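Local coordinates for protein lectin CEL-I, N-acetyl-D-galactosamine-specific C-type (Cucumaria echinata, PDB 4WQQ) that binds mannose at a calcium site as an engineered form of a C-type lectin whose natural form is specific for galactose and N-acetylgalactosamine, at residues A[7-12]-A[55-60]; A[2-7]-A[13-18]; A[26-31]-A[132-137]. The protein carries 3 engineered substitutions. One frame throughout, in Å; residues are numbered along the deposited sequence.

In the fold
The three contacts join different parts of one C-type lectin domain. Contact 1 and contact 2 share Asp7, and their centres lie about 9 Å apart. Both touch the second subunit of the dimer. They meet where Glu9 N approaches Tyr16 O at 2.8 Å, a probable hydrogen bond between strands 9-11 and 14-23. Contact 3 lies nearer the middle of the chain, about 15 Å from the centre of contact 1 and about 16 Å from that of contact 2. A probable hydrogen bond joins it to contact 2, with Arg17 O and Cys136 N 2.8 Å apart. All three lie away from the calcium and mannose sites, so they probably belong to the scaffold.

Contact 1. Residues A[7-12]-A[55-60]; sequences DWEAEG and QAYVFN
In Tyr57, CG stands anti to the backbone N (chi1 167°), which carries the phenol ring from helix 52-65 toward strand 9-11 and onto Glu11. Glu11 has a similar first torsion, and its chain then bends at chi2. The bend lays the side chain along the tyrosine as the two run past each other in opposite directions. Glu11 CB sits over the centre of the Tyr57 ring, 3.6 Å from the centroid, as a CH-pi contact. Further along, Glu11 CG is 3.6 Å from Tyr57 CG. The carboxylate continues over the CD1 side of the ring, its plane only 11° from the ring plane, and Glu11 OE1 comes to 3.7 Å from Tyr57 CD1. Glu9 crosses the tyrosine at about a right angle, and its CB packs against the hydroxyl, 3.2 Å from Tyr57 OH. The contact packs the first strand of the C-type lectin domain on helix 52-65 at the surface, away from the calcium and sugar sites. The axes of strand 9-11 and of residues 55-60 are nearly antiparallel, at 161°, and 10.9 Å apart at closest approach. Strand 14-23 pairs with strand 9-11, and its Tyr16 meets both Glu11 and the Tyr57 ring.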
loop_
_atom_site.group_PDB
_atom_site.type_symbol
_atom_site.label_atom_id
_atom_site.label_comp_id
_atom_site.label_asym_id
_atom_site.label_seq_id
_atom_site.Cartn_x
_atom_site.Cartn_y
_atom_site.Cartn_z
ATOM N N ASP A 7 -4.147 10.455 -0.967
ATOM C CA ASP A 7 -3.536 11.372 -1.963
ATOM C C ASP A 7 -2.811 10.681 -3.117
ATOM O O ASP A 7 -2.200 11.370 -3.904
ATOM C CB ASP A 7 -2.608 12.411 -1.336
ATOM C CG ASP A 7 -3.320 13.248 -0.247
ATOM O OD1 ASP A 7 -4.448 13.686 -0.481
ATOM O OD2 ASP A 7 -2.717 13.417 0.836
ATOM N N TRP A 8 -2.875 9.347 -3.191
ATOM C CA TRP A 8 -2.396 8.592 -4.328
ATOM C C TRP A 8 -3.619 8.005 -5.034
ATOM O O TRP A 8 -4.640 7.620 -4.404
ATOM C CB TRP A 8 -1.441 7.489 -3.909
ATOM C CG TRP A 8 -0.155 7.976 -3.228
ATOM C CD1 TRP A 8 -0.054 8.559 -2.002
ATOM C CD2 TRP A 8 1.183 7.904 -3.752
ATOM N NE1 TRP A 8 1.274 8.830 -1.715
ATOM C CE2 TRP A 8 2.048 8.442 -2.780
ATOM C CE3 TRP A 8 1.722 7.468 -4.953
ATOM C CZ2 TRP A 8 3.401 8.588 -2.994
ATOM C CZ3 TRP A 8 3.099 7.537 -5.127
ATOM C CH2 TRP A 8 3.923 8.093 -4.149
ATOM N N GLU A 9 -3.528 7.996 -6.360
ATOM C CA GLU A 9 -4.605 7.488 -7.232
ATOM C C GLU A 9 -4.295 6.094 -7.698
ATOM O O GLU A 9 -3.173 5.766 -8.065
ATOM C CB GLU A 9 -4.738 8.354 -8.505
ATOM C CG GLU A 9 -4.867 9.847 -8.294
ATOM C CD GLU A 9 -6.082 10.243 -7.488
ATOM O OE1 GLU A 9 -5.904 10.884 -6.446
ATOM O OE2 GLU A 9 -7.201 9.883 -7.874
ATOM N N ALA A 10 -5.337 5.264 -7.758
ATOM C CA ALA A 10 -5.164 3.879 -8.168
ATOM C C ALA A 10 -5.386 3.727 -9.650
ATOM O O ALA A 10 -6.346 4.303 -10.219
ATOM C CB ALA A 10 -6.106 2.987 -7.412
ATOM N N GLU A 11 -4.509 2.982 -10.262
ATOM C CA GLU A 11 -4.666 2.540 -11.689
ATOM C C GLU A 11 -3.914 1.241 -11.903
ATOM O O GLU A 11 -2.682 1.119 -11.689
ATOM C CB GLU A 11 -4.275 3.638 -12.631
ATOM C CG GLU A 11 -3.917 3.234 -14.035
ATOM C CD GLU A 11 -5.140 2.971 -14.904
ATOM O OE1 GLU A 11 -6.267 3.338 -14.503
ATOM O OE2 GLU A 11 -4.929 2.387 -15.991
ATOM N N GLY A 12 -4.614 0.215 -12.357
ATOM C CA GLY A 12 -4.018 -1.139 -12.362
ATOM C C GLY A 12 -3.476 -1.630 -11.022
ATOM O O GLY A 12 -4.112 -1.384 -9.985
ATOM N N GLN A 55 0.587 5.228 -20.392
ATOM C CA GLN A 55 0.961 6.502 -20.884
ATOM C C GLN A 55 -0.221 7.452 -20.822
ATOM O O GLN A 55 -0.116 8.599 -20.330
ATOM C CB GLN A 55 1.474 6.361 -22.339
ATOM C CG GLN A 55 1.740 7.651 -23.030
ATOM C CD GLN A 55 3.040 8.335 -22.613
ATOM O OE1 GLN A 55 3.997 7.707 -22.156
ATOM N NE2 GLN A 55 3.062 9.631 -22.803
ATOM N N ALA A 56 -1.360 7.027 -21.393
ATOM C CA ALA A 56 -2.484 7.909 -21.410
ATOM C C ALA A 56 -2.993 8.230 -20.018
ATOM O O ALA A 56 -3.402 9.373 -19.766
ATOM C CB ALA A 56 -3.580 7.323 -22.306
ATOM N N TYR A 57 -2.986 7.266 -19.143
ATOM C CA TYR A 57 -3.485 7.446 -17.763
ATOM C C TYR A 57 -2.635 8.543 -17.091
ATOM O O TYR A 57 -3.134 9.537 -16.554
ATOM C CB TYR A 57 -3.390 6.153 -16.957
ATOM C CG TYR A 57 -3.607 6.484 -15.495
ATOM C CD1 TYR A 57 -4.872 6.712 -14.989
ATOM C CD2 TYR A 57 -2.501 6.696 -14.659
ATOM C CE1 TYR A 57 -5.051 7.133 -13.689
ATOM C CE2 TYR A 57 -2.670 7.093 -13.363
ATOM C CZ TYR A 57 -3.919 7.317 -12.862
ATOM O OH TYR A 57 -4.028 7.716 -11.529
ATOM N N VAL A 58 -1.329 8.393 -17.240
ATOM C CA VAL A 58 -0.373 9.365 -16.671
ATOM C C VAL A 58 -0.512 10.767 -17.218
ATOM O O VAL A 58 -0.593 11.728 -16.491
ATOM C CB VAL A 58 1.071 8.833 -16.816
ATOM C CG1 VAL A 58 2.113 9.908 -16.422
ATOM C CG2 VAL A 58 1.275 7.586 -15.984
ATOM N N PHE A 59 -0.579 10.867 -18.537
ATOM C CA PHE A 59 -0.659 12.129 -19.212
ATOM C C PHE A 59 -1.977 12.818 -18.798
ATOM O O PHE A 59 -1.990 14.033 -18.477
ATOM C CB PHE A 59 -0.533 11.890 -20.716
ATOM C CG PHE A 59 -0.721 13.140 -21.532
ATOM C CD1 PHE A 59 0.274 14.077 -21.570
ATOM C CD2 PHE A 59 -1.883 13.359 -22.233
ATOM C CE1 PHE A 59 0.131 15.229 -22.304
ATOM C CE2 PHE A 59 -2.065 14.541 -22.917
ATOM C CZ PHE A 59 -1.051 15.469 -22.987
ATOM N N ASN A 60 -3.106 12.067 -18.834
ATOM C CA ASN A 60 -4.398 12.671 -18.550
ATOM C C ASN A 60 -4.498 13.119 -17.072
ATOM O O ASN A 60 -5.063 14.180 -16.744
ATOM C CB ASN A 60 -5.528 11.713 -18.968
ATOM C CG ASN A 60 -5.542 11.493 -20.521
ATOM O OD1 ASN A 60 -5.336 12.447 -21.294
ATOM N ND2 ASN A 60 -5.746 10.248 -20.961
#

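Contact 2. Residues A[2-7]-A[13-18]; sequences NQCPTD and DHCYRF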
loop_
_atom_site.group_PDB
_atom_site.type_symbol
_atom_site.label_atom_id
_atom_site.label_comp_id
_atom_site.label_asym_id
_atom_site.label_seq_id
_atom_site.Cartn_x
_atom_site.Cartn_y
_atom_site.Cartn_z
ATOM N N ASN A 2 -10.403 1.251 -3.428
ATOM C CA ASN A 2 -9.052 0.798 -3.775
ATOM C C ASN A 2 -8.200 0.747 -2.531
ATOM O O ASN A 2 -8.678 1.105 -1.442
ATOM C CB ASN A 2 -8.425 1.726 -4.824
ATOM C CG ASN A 2 -8.218 3.138 -4.325
ATOM O OD1 ASN A 2 -7.469 3.409 -3.392
ATOM N ND2 ASN A 2 -8.918 4.066 -4.965
ATOM N N GLN A 3 -6.956 0.287 -2.670
ATOM C CA GLN A 3 -6.092 0.157 -1.520
ATOM C C GLN A 3 -4.888 1.103 -1.658
ATOM O O GLN A 3 -3.827 0.805 -1.107
ATOM C CB GLN A 3 -5.636 -1.276 -1.357
ATOM C CG GLN A 3 -6.795 -2.260 -1.216
ATOM C CD GLN A 3 -7.365 -2.651 -2.559
ATOM O OE1 GLN A 3 -6.614 -2.844 -3.509
ATOM N NE2 GLN A 3 -8.699 -2.837 -2.635
ATOM N N CYS A 4 -5.057 2.218 -2.381
ATOM C CA CYS A 4 -3.957 3.227 -2.468
ATOM C C CYS A 4 -3.889 4.068 -1.172
ATOM O O CYS A 4 -4.897 4.371 -0.532
ATOM C CB CYS A 4 -4.030 4.158 -3.679
ATOM S SG CYS A 4 -3.603 3.199 -5.173
ATOM N N PRO A 5 -2.692 4.484 -0.794
ATOM C CA PRO A 5 -2.603 5.502 0.272
ATOM C C PRO A 5 -3.368 6.779 -0.069
ATOM O O PRO A 5 -3.508 7.147 -1.242
ATOM C CB PRO A 5 -1.089 5.749 0.403
ATOM C CG PRO A 5 -0.476 4.464 -0.073
ATOM C CD PRO A 5 -1.426 3.862 -1.121
ATOM N N THR A 6 -3.758 7.520 0.980
ATOM C CA THR A 6 -4.380 8.772 0.774
ATOM C C THR A 6 -3.498 9.726 -0.064
ATOM O O THR A 6 -2.306 9.798 0.142
ATOM C CB THR A 6 -4.696 9.383 2.158
ATOM O OG1 THR A 6 -5.617 8.479 2.817
ATOM C CG2 THR A 6 -5.272 10.799 1.981
ATOM N N ASP A 7 -4.147 10.455 -0.967
ATOM C CA ASP A 7 -3.536 11.372 -1.963
ATOM C C ASP A 7 -2.811 10.681 -3.117
ATOM O O ASP A 7 -2.200 11.370 -3.904
ATOM C CB ASP A 7 -2.608 12.411 -1.336
ATOM C CG ASP A 7 -3.320 13.248 -0.247
ATOM O OD1 ASP A 7 -4.448 13.686 -0.481
ATOM O OD2 ASP A 7 -2.717 13.417 0.836
ATOM N N ASP A 13 -2.340 -2.322 -10.988
ATOM C CA ASP A 13 -1.815 -2.738 -9.708
ATOM C C ASP A 13 -0.843 -1.721 -9.142
ATOM O O ASP A 13 0.110 -2.117 -8.463
ATOM C CB ASP A 13 -1.173 -4.131 -9.723
ATOM C CG ASP A 13 -2.229 -5.274 -9.892
ATOM O OD1 ASP A 13 -3.456 -5.021 -9.782
ATOM O OD2 ASP A 13 -1.806 -6.431 -10.100
ATOM N N HIS A 14 -1.096 -0.444 -9.403
ATOM C CA HIS A 14 -0.151 0.623 -8.993
ATOM C C HIS A 14 -0.922 1.785 -8.428
ATOM O O HIS A 14 -2.161 1.843 -8.576
ATOM C CB HIS A 14 0.774 1.127 -10.162
ATOM C CG HIS A 14 1.701 0.104 -10.685
ATOM N ND1 HIS A 14 2.856 -0.279 -10.046
ATOM C CD2 HIS A 14 1.678 -0.573 -11.857
ATOM C CE1 HIS A 14 3.480 -1.200 -10.772
ATOM N NE2 HIS A 14 2.750 -1.429 -11.856
ATOM N N CYS A 15 -0.212 2.666 -7.714
ATOM C CA CYS A 15 -0.704 3.930 -7.290
ATOM C C CYS A 15 0.192 5.011 -7.836
ATOM O O CYS A 15 1.376 4.760 -8.058
ATOM C CB CYS A 15 -0.795 4.069 -5.757
ATOM S SG CYS A 15 -1.653 2.719 -4.929
ATOM N N TYR A 16 -0.380 6.148 -8.097
ATOM C CA TYR A 16 0.289 7.277 -8.735
ATOM C C TYR A 16 0.017 8.572 -7.955
ATOM O O TYR A 16 -1.068 8.780 -7.358
ATOM C CB TYR A 16 -0.156 7.448 -10.235
ATOM C CG TYR A 16 0.095 6.233 -11.077
ATOM C CD1 TYR A 16 -0.796 5.186 -11.068
ATOM C CD2 TYR A 16 1.171 6.144 -11.899
ATOM C CE1 TYR A 16 -0.562 4.051 -11.817
ATOM C CE2 TYR A 16 1.408 5.023 -12.694
ATOM C CZ TYR A 16 0.541 3.972 -12.638
ATOM O OH TYR A 16 0.699 2.805 -13.389
ATOM N N ARG A 17 0.990 9.493 -7.934
ATOM C CA ARG A 17 0.825 10.779 -7.338
ATOM C C ARG A 17 1.589 11.843 -8.106
ATOM O O ARG A 17 2.796 11.742 -8.298
ATOM C CB ARG A 17 1.259 10.797 -5.885
ATOM C CG ARG A 17 0.935 12.091 -5.146
ATOM C CD ARG A 17 1.007 11.863 -3.649
ATOM N NE ARG A 17 0.875 13.114 -2.932
ATOM C CZ ARG A 17 1.032 13.259 -1.625
ATOM N NH1 ARG A 17 1.339 12.216 -0.867
ATOM N NH2 ARG A 17 0.910 14.486 -1.098
ATOM N N PHE A 18 0.851 12.858 -8.541
ATOM C CA PHE A 18 1.420 13.981 -9.191
ATOM C C PHE A 18 1.744 15.121 -8.245
ATOM O O PHE A 18 0.929 15.473 -7.379
ATOM C CB PHE A 18 0.424 14.480 -10.252
ATOM C CG PHE A 18 0.845 15.769 -10.897
ATOM C CD1 PHE A 18 2.012 15.811 -11.641
ATOM C CD2 PHE A 18 0.118 16.962 -10.695
ATOM C CE1 PHE A 18 2.470 16.972 -12.211
ATOM C CE2 PHE A 18 0.565 18.135 -11.286
ATOM C CZ PHE A 18 1.737 18.174 -12.007
#
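Cys4 and Cys15 join across this contact in a disulfide. It ties the loop before the N-terminal beta hairpin to the second strand of that hairpin, in which strands 9-11 and 14-23 pair antiparallel. This extra N-terminal disulfide is that of a long-form C-type lectin domain. The loop runs alongside strand 14-23 in nearly the same direction: the end-to-end lines from CA of Cys4 to CA of Asp7 and from CA of His14 to CA of Arg17 are 6° apart.

Asn2 shapes the start of the loop. Its OD1 accepts a hydrogen bond from Cys4 N at 2.9 Å, forming an Asx turn that probably helps to place Cys4. Gln3 serves the dimer instead, bonding to Gln3 and Gly12 of the second subunit. At Cys4, SG lies anti to the carbonyl carbon (chi1 -72°), and Cys15 makes the same choice. Each sulfur can then meet the other, at 2.0 Å from Cys4 SG to Cys15 SG, with a torsion of -92° about the S-S bond, close to the relaxed value. Pro5 adds a looser touch, its CD 4.0 Å from Cys15 SG. Thr6 turns away from the strand, and its OG1 bonds to Glu141 O of the second subunit.

Asp7, the last residue of 2-7, lies over Arg17. The arginine chain is extended from CG to NE and passes the Asp7 carbonyl, with Arg17 CD 3.3 Å from Asp7 O. Trp8 packs on the same arginine. Asp7 OD2 is 4.2 Å from Arg17 NH2 and off the guanidinium plane, too far for a salt bridge, so any attraction is probably only electrostatic. The closest side-chain approach of this pair puts Asp7 CB over the centre of the guanidinium face, 3.7 Å from Arg17 CZ.

Contact 3. Residues A[26-31]-A[132-137]; sequences ENAHHE and AKYMCK
Tyr134 meets Ala28 and Glu31 where helix 25-34 packs on strand 132-140, the C-terminal strand of the C-type lectin domain. Its CB starts 3.6 Å from Ala28 CB, the methyl group that the helix turns toward the strand. Tyr134 CG follows at 3.5 Å from the same Ala28 CB. Chi1 of 65° places CG between the backbone N and the carbonyl carbon, and this turns the ring toward Ala28 and Glu31. The methyl lies over the ring face near its CB end, as a CH-pi contact 4.0 Å from the centroid and 29° off the normal. CD1 and CD2 also touch Ala28 CB. Further out, CE2 and CZ pass to Glu31. At the tip, Tyr134 OH is 3.4 Å from Glu31 CB. Phe19 of strand 14-23 meets the tyrosine ring too. Cys136 SG lies at the ring edge, and its disulfide to Cys32, the conserved one of the fold, links the first helix to the last strand. Beyond the ring the contact turns polar. A water donates to Glu31 OE2 and lies 2.8 Å from Tyr134 OH, hydrogen-bonded to both. The ring thus packs strand against helix, while the water joins phenol oxygen and carboxylate without a direct hydrogen bond.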
loop_
_atom_site.group_PDB
_atom_site.type_symbol
_atom_site.label_atom_id
_atom_site.label_comp_id
_atom_site.label_asym_id
_atom_site.label_seq_id
_atom_site.Cartn_x
_atom_site.Cartn_y
_atom_site.Cartn_z
ATOM N N GLU A 26 16.894 15.053 -10.737
ATOM C CA GLU A 26 17.571 14.445 -9.580
ATOM C C GLU A 26 16.754 14.689 -8.332
ATOM O O GLU A 26 16.531 13.764 -7.537
ATOM C CB GLU A 26 18.963 15.057 -9.437
ATOM C CG GLU A 26 20.021 14.015 -9.183
ATOM C CD GLU A 26 20.379 13.904 -7.736
ATOM O OE1 GLU A 26 21.538 14.290 -7.390
ATOM O OE2 GLU A 26 19.503 13.429 -6.955
ATOM N N ASN A 27 16.242 15.893 -8.130
ATOM C CA ASN A 27 15.486 16.130 -6.930
ATOM C C ASN A 27 14.097 15.484 -6.986
ATOM O O ASN A 27 13.626 14.978 -6.012
ATOM C CB ASN A 27 15.341 17.601 -6.648
ATOM C CG ASN A 27 14.585 17.853 -5.373
ATOM O OD1 ASN A 27 15.031 17.449 -4.271
ATOM N ND2 ASN A 27 13.460 18.465 -5.485
ATOM N N ALA A 28 13.473 15.449 -8.187
ATOM C CA ALA A 28 12.223 14.705 -8.331
ATOM C C ALA A 28 12.417 13.189 -7.954
ATOM O O ALA A 28 11.562 12.584 -7.324
ATOM C CB ALA A 28 11.693 14.890 -9.720
ATOM N N HIS A 29 13.498 12.592 -8.420
ATOM C CA HIS A 29 13.817 11.216 -8.176
ATOM C C HIS A 29 13.912 10.993 -6.665
ATOM O O HIS A 29 13.275 10.081 -6.112
ATOM C CB HIS A 29 15.117 10.870 -8.879
ATOM C CG HIS A 29 15.501 9.436 -8.745
ATOM N ND1 HIS A 29 16.752 8.979 -9.038
ATOM C CD2 HIS A 29 14.751 8.340 -8.500
ATOM C CE1 HIS A 29 16.792 7.662 -8.847
ATOM N NE2 HIS A 29 15.591 7.253 -8.507
ATOM N N HIS A 30 14.732 11.842 -6.019
ATOM C CA HIS A 30 14.838 11.866 -4.555
ATOM C C HIS A 30 13.492 11.976 -3.846
ATOM O O HIS A 30 13.219 11.194 -2.938
ATOM C CB HIS A 30 15.787 13.016 -4.133
ATOM C CG HIS A 30 15.773 13.307 -2.664
ATOM N ND1 HIS A 30 16.558 12.616 -1.756
ATOM C CD2 HIS A 30 15.045 14.185 -1.945
ATOM C CE1 HIS A 30 16.319 13.074 -0.535
ATOM N NE2 HIS A 30 15.395 14.007 -0.622
ATOM N N GLU A 31 12.641 12.927 -4.238
ATOM C CA GLU A 31 11.393 13.140 -3.590
ATOM C C GLU A 31 10.508 11.915 -3.742
ATOM O O GLU A 31 9.923 11.445 -2.774
ATOM C CB GLU A 31 10.663 14.346 -4.200
ATOM C CG GLU A 31 11.202 15.681 -3.717
ATOM C CD GLU A 31 11.031 15.876 -2.226
ATOM O OE1 GLU A 31 11.933 16.492 -1.633
ATOM O OE2 GLU A 31 10.019 15.423 -1.657
ATOM N N ALA A 132 11.049 20.555 -14.352
ATOM C CA ALA A 132 9.801 20.020 -14.771
ATOM C C ALA A 132 9.006 19.619 -13.559
ATOM O O ALA A 132 9.565 19.556 -12.466
ATOM C CB ALA A 132 9.942 18.825 -15.719
ATOM N N LYS A 133 7.711 19.323 -13.794
ATOM C CA LYS A 133 6.823 18.767 -12.773
ATOM C C LYS A 133 7.195 17.280 -12.618
ATOM O O LYS A 133 8.041 16.816 -13.380
ATOM C CB LYS A 133 5.366 18.966 -13.138
ATOM C CG LYS A 133 5.040 20.383 -13.536
ATOM C CD LYS A 133 5.253 21.400 -12.432
ATOM C CE LYS A 133 4.929 22.845 -12.959
ATOM N NZ LYS A 133 3.493 22.969 -13.343
ATOM N N TYR A 134 6.619 16.552 -11.668
ATOM C CA TYR A 134 6.954 15.130 -11.582
ATOM C C TYR A 134 5.802 14.287 -11.071
ATOM O O TYR A 134 4.882 14.762 -10.482
ATOM C CB TYR A 134 8.253 14.898 -10.802
ATOM C CG TYR A 134 8.192 15.282 -9.351
ATOM C CD1 TYR A 134 8.380 16.581 -8.946
ATOM C CD2 TYR A 134 8.013 14.287 -8.348
ATOM C CE1 TYR A 134 8.367 16.888 -7.612
ATOM C CE2 TYR A 134 7.980 14.587 -7.032
ATOM C CZ TYR A 134 8.144 15.885 -6.643
ATOM O OH TYR A 134 8.135 16.262 -5.293
ATOM N N MET A 135 5.915 13.020 -11.367
ATOM C CA MET A 135 4.921 12.048 -10.975
ATOM C C MET A 135 5.628 10.836 -10.335
ATOM O O MET A 135 6.584 10.279 -10.907
ATOM C CB MET A 135 4.284 11.585 -12.262
ATOM C CG MET A 135 3.340 10.430 -12.197
ATOM S SD MET A 135 1.660 10.935 -11.946
ATOM C CE MET A 135 1.219 12.153 -13.265
ATOM N N CYS A 136 5.086 10.380 -9.225
ATOM C CA CYS A 136 5.581 9.184 -8.585
ATOM C C CYS A 136 4.625 8.010 -8.759
ATOM O O CYS A 136 3.439 8.202 -9.073
ATOM C CB CYS A 136 5.790 9.409 -7.099
ATOM S SG CYS A 136 6.744 10.919 -6.704
ATOM N N LYS A 137 5.157 6.829 -8.556
ATOM C CA LYS A 137 4.398 5.573 -8.771
ATOM C C LYS A 137 4.824 4.671 -7.661
ATOM O O LYS A 137 6.011 4.571 -7.383
ATOM C CB LYS A 137 4.783 5.005 -10.127
ATOM C CG LYS A 137 4.277 3.653 -10.529
ATOM C CD LYS A 137 4.697 3.350 -12.001
ATOM C CE LYS A 137 4.519 1.872 -12.308
ATOM N NZ LYS A 137 4.780 1.506 -13.719
HETATM O O HOH W 1 7.249 15.259 -2.785
#